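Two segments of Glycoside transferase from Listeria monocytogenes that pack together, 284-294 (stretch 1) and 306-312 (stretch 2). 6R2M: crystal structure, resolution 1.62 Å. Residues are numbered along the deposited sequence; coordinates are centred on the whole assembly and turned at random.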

# COMPACT_ATOMS: atom_id res chain seq x y z
N THR A 284 -9.18 -15.61 7.21
CA THR A 284 -8.44 -14.40 7.52
C THR A 284 -9.33 -13.16 7.55
O THR A 284 -8.97 -12.18 8.20
N LYS A 285 -10.48 -13.19 6.86
CA LYS A 285 -11.45 -12.12 7.05
C LYS A 285 -11.93 -12.08 8.50
O LYS A 285 -12.03 -11.00 9.10
N GLU A 286 -12.22 -13.25 9.08
CA GLU A 286 -12.65 -13.27 10.48
C GLU A 286 -11.53 -12.81 11.41
O GLU A 286 -11.79 -12.15 12.42
N LEU A 287 -10.27 -13.14 11.08
CA LEU A 287 -9.15 -12.66 11.88
C LEU A 287 -9.00 -11.15 11.77
O LEU A 287 -8.65 -10.48 12.75
N LEU A 288 -9.26 -10.60 10.58
CA LEU A 288 -9.19 -9.15 10.40
C LEU A 288 -10.28 -8.45 11.20
O LEU A 288 -10.03 -7.41 11.81
N GLU A 289 -11.49 -9.01 11.21
CA GLU A 289 -12.57 -8.44 12.01
C GLU A 289 -12.25 -8.49 13.50
O GLU A 289 -12.64 -7.59 14.25
N LYS A 290 -11.52 -9.52 13.94
CA LYS A 290 -11.18 -9.66 15.35
C LYS A 290 -10.23 -8.57 15.81
O LYS A 290 -10.32 -8.10 16.95
N MET A 291 -9.30 -8.16 14.95
CA MET A 291 -8.35 -7.12 15.34
C MET A 291 -9.07 -5.83 15.71
O MET A 291 -10.04 -5.44 15.06
N ASP A 292 -8.56 -5.16 16.73
CA ASP A 292 -9.17 -3.95 17.26
C ASP A 292 -8.42 -2.74 16.69
O ASP A 292 -7.25 -2.52 17.01
N THR A 293 -9.10 -1.98 15.83
CA THR A 293 -8.51 -0.78 15.26
C THR A 293 -9.13 0.50 15.84
O THR A 293 -9.02 1.56 15.23
N SER A 294 -9.78 0.41 17.01
CA SER A 294 -10.63 1.51 17.48
C SER A 294 -9.91 2.52 18.37
O SER A 294 -10.50 3.56 18.69
N ASN A 306 -6.44 0.23 6.14
CA ASN A 306 -6.43 -0.99 5.33
C ASN A 306 -7.49 -1.97 5.80
O ASN A 306 -8.05 -2.70 4.97
N LYS A 307 -7.82 -1.98 7.09
CA LYS A 307 -8.96 -2.77 7.51
C LYS A 307 -10.25 -2.24 6.88
O LYS A 307 -11.03 -3.01 6.32
N GLU A 308 -10.45 -0.91 6.90
CA GLU A 308 -11.68 -0.36 6.33
C GLU A 308 -11.75 -0.62 4.83
O GLU A 308 -12.82 -0.98 4.32
N ILE A 309 -10.64 -0.44 4.10
CA ILE A 309 -10.66 -0.69 2.66
C ILE A 309 -10.98 -2.14 2.37
O ILE A 309 -11.82 -2.45 1.52
N THR A 310 -10.30 -3.06 3.07
CA THR A 310 -10.45 -4.48 2.74
C THR A 310 -11.85 -4.99 3.08
O THR A 310 -12.41 -5.81 2.34
N LEU A 311 -12.44 -4.51 4.16
CA LEU A 311 -13.79 -4.95 4.48
C LEU A 311 -14.84 -4.33 3.57
O LEU A 311 -15.96 -4.85 3.49
N LYS A 312 -14.51 -3.26 2.85
CA LYS A 312 -15.44 -2.70 1.88
C LYS A 312 -15.25 -3.25 0.47
O LYS A 312 -16.20 -3.24 -0.32

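The carbonyl groups at the C-terminal end of an α-helix lack the amide partners that would follow in a longer helix, and a lysine from a neighbouring segment can supply the missing donors. These two segments of a Listeria monocytogenes glycoside transferase illustrate the principle. Their helices, 284-290 and 306-312, run at 140° to one another, nearer antiparallel than parallel, with axes 10.8 Å apart at closest approach. Such a spacing leaves room for side chains between the backbones, and the contact buries 384 Å² in total.

The polar centre of the contact is Lys307. Its CA-to-CB bond points toward stretch 1, and its four side-chain torsions are all t, so the chain is fully extended and carries the ammonium group to the place where the first helix ends. There NZ donates to three backbone carbonyls: Met291 O at 2.7 Å from Lys307 NZ, Glu289 O at 3.2 Å from the same NZ, and Leu288 O, a weak bond, at 3.1 Å from it. Met291 is the first residue to leave helical geometry, and its carbonyl makes the shortest of the three bonds. The side chain of Met291 takes little part: its CA-to-CB bond points toward stretch 2, but with chi1 and chi2 both m its end leads away.

Apolar contacts accompany this polar cluster. The aliphatic part of Lys307 is itself a packing surface, with its CG 3.9 Å from Leu288 CD1 and its CD 3.7 Å from Thr293 CG2. Leu288, buried and directed toward the other helix, adopts chi1 t and chi2 p. Its CD2 lies 3.7 Å from Thr310 CG2 and 4.0 Å from Leu311 CD2, so one methyl meets two residues on successive positions of stretch 2. Thr310 points toward stretch 1 in the m rotamer; its OG1 turns back to its own helix, donating to Asn306 O at 3.0 Å, while CG2 remains available for the leucine.

Leu311 leaves its backbone sideways, yet its m, t rotamer brings the end of the side chain closer to stretch 1. Here the neighbours are charged residues contributing carbon as well as charge: Lys285 CE approaches Leu311 CD2 to 3.7 Å, and Glu289 OE2 lies 4.1 Å from that same CD2. Lys285 and Glu289, one helical turn apart, are joined by a salt bridge, NZ of Lys285 to OE2 of Glu289 at 3.0 Å, which also holds these two chains together beside the leucine.

A water completes the contact where direct side-chain pairing does not reach. Thr293, in the p rotamer and pointing toward stretch 2, donates from OG1 to the water oxygen at 2.6 Å; this water then donates to Glu308 OE2, 2.8 Å from its oxygen. Glu308 starts sideways, but its m, m conformation brings the carboxylate nearer. The single water thus links a loop hydroxyl to a helical carboxylate.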

# COMPACT_ATOMS: atom_id res chain seq x y z
CB THR A 284 -7.28 -14.20 6.53
OG1 THR A 284 -7.79 -14.07 5.19
CG2 THR A 284 -6.33 -15.41 6.58
CB LYS A 285 -12.63 -12.29 6.09
CG LYS A 285 -13.64 -11.15 6.21
CD LYS A 285 -14.58 -11.13 5.02
CE LYS A 285 -15.33 -9.80 4.91
NZ LYS A 285 -16.48 -9.72 5.86
CB GLU A 286 -13.13 -14.66 10.87
CG GLU A 286 -14.37 -15.12 10.11
CD GLU A 286 -14.95 -16.40 10.68
OE1 GLU A 286 -14.73 -16.67 11.87
OE2 GLU A 286 -15.62 -17.14 9.92
CB LEU A 287 -7.87 -13.39 11.46
CG LEU A 287 -7.78 -14.83 11.98
CD1 LEU A 287 -6.72 -15.65 11.24
CD2 LEU A 287 -7.47 -14.83 13.48
CB LEU A 288 -9.30 -8.83 8.90
CG LEU A 288 -9.39 -7.37 8.51
CD1 LEU A 288 -8.11 -6.69 8.95
CD2 LEU A 288 -9.63 -7.18 7.00
CB GLU A 289 -13.88 -9.16 11.68
CG GLU A 289 -14.36 -8.83 10.26
CD GLU A 289 -15.39 -9.80 9.71
OE1 GLU A 289 -15.45 -10.96 10.18
OE2 GLU A 289 -16.15 -9.38 8.81
CB LYS A 290 -10.59 -11.06 15.58
CG LYS A 290 -9.93 -11.25 16.93
CD LYS A 290 -9.16 -12.56 17.07
CE LYS A 290 -7.96 -12.60 16.15
NZ LYS A 290 -6.87 -13.57 16.48
CB MET A 291 -7.36 -6.86 14.20
CG MET A 291 -6.64 -8.13 13.74
SD MET A 291 -5.53 -8.86 14.96
CE MET A 291 -6.56 -9.87 15.93
CB ASP A 292 -9.13 -3.96 18.79
CG ASP A 292 -9.79 -2.73 19.40
OD1 ASP A 292 -10.42 -1.94 18.66
OD2 ASP A 292 -9.70 -2.58 20.64
CB THR A 293 -8.66 -0.76 13.73
OG1 THR A 293 -10.04 -0.90 13.37
CG2 THR A 293 -7.85 -1.88 13.08
CB SER A 294 -11.85 0.96 18.23
OG SER A 294 -11.48 0.29 19.42
CB ASN A 306 -5.05 -1.64 5.35
CG ASN A 306 -4.12 -1.07 4.28
OD1 ASN A 306 -4.37 -1.23 3.10
ND2 ASN A 306 -3.06 -0.40 4.70
CB LYS A 307 -9.06 -2.83 9.04
CG LYS A 307 -10.31 -3.53 9.54
CD LYS A 307 -10.24 -3.83 11.02
CE LYS A 307 -11.50 -4.54 11.47
NZ LYS A 307 -11.52 -4.90 12.91
CB GLU A 308 -11.78 1.14 6.61
CG GLU A 308 -11.90 1.48 8.08
CD GLU A 308 -13.08 0.80 8.76
OE1 GLU A 308 -14.13 0.60 8.11
OE2 GLU A 308 -12.95 0.47 9.96
CB ILE A 309 -9.32 -0.30 2.03
CG1 ILE A 309 -9.09 1.21 2.12
CG2 ILE A 309 -9.26 -0.78 0.55
CD1 ILE A 309 -7.69 1.62 1.74
CB THR A 310 -9.37 -5.30 3.46
OG1 THR A 310 -8.08 -4.95 2.94
CG2 THR A 310 -9.59 -6.79 3.29
CB LEU A 311 -14.10 -4.64 5.95
CG LEU A 311 -13.33 -5.53 6.93
CD1 LEU A 311 -13.74 -5.20 8.36
CD2 LEU A 311 -13.56 -7.01 6.64
CB LYS A 312 -15.31 -1.18 1.83
CG LYS A 312 -15.98 -0.50 3.00
CD LYS A 312 -17.09 0.45 2.56
CE LYS A 312 -17.72 1.11 3.77
NZ LYS A 312 -16.73 1.33 4.87
O HOH W 1 -10.44 -0.27 10.83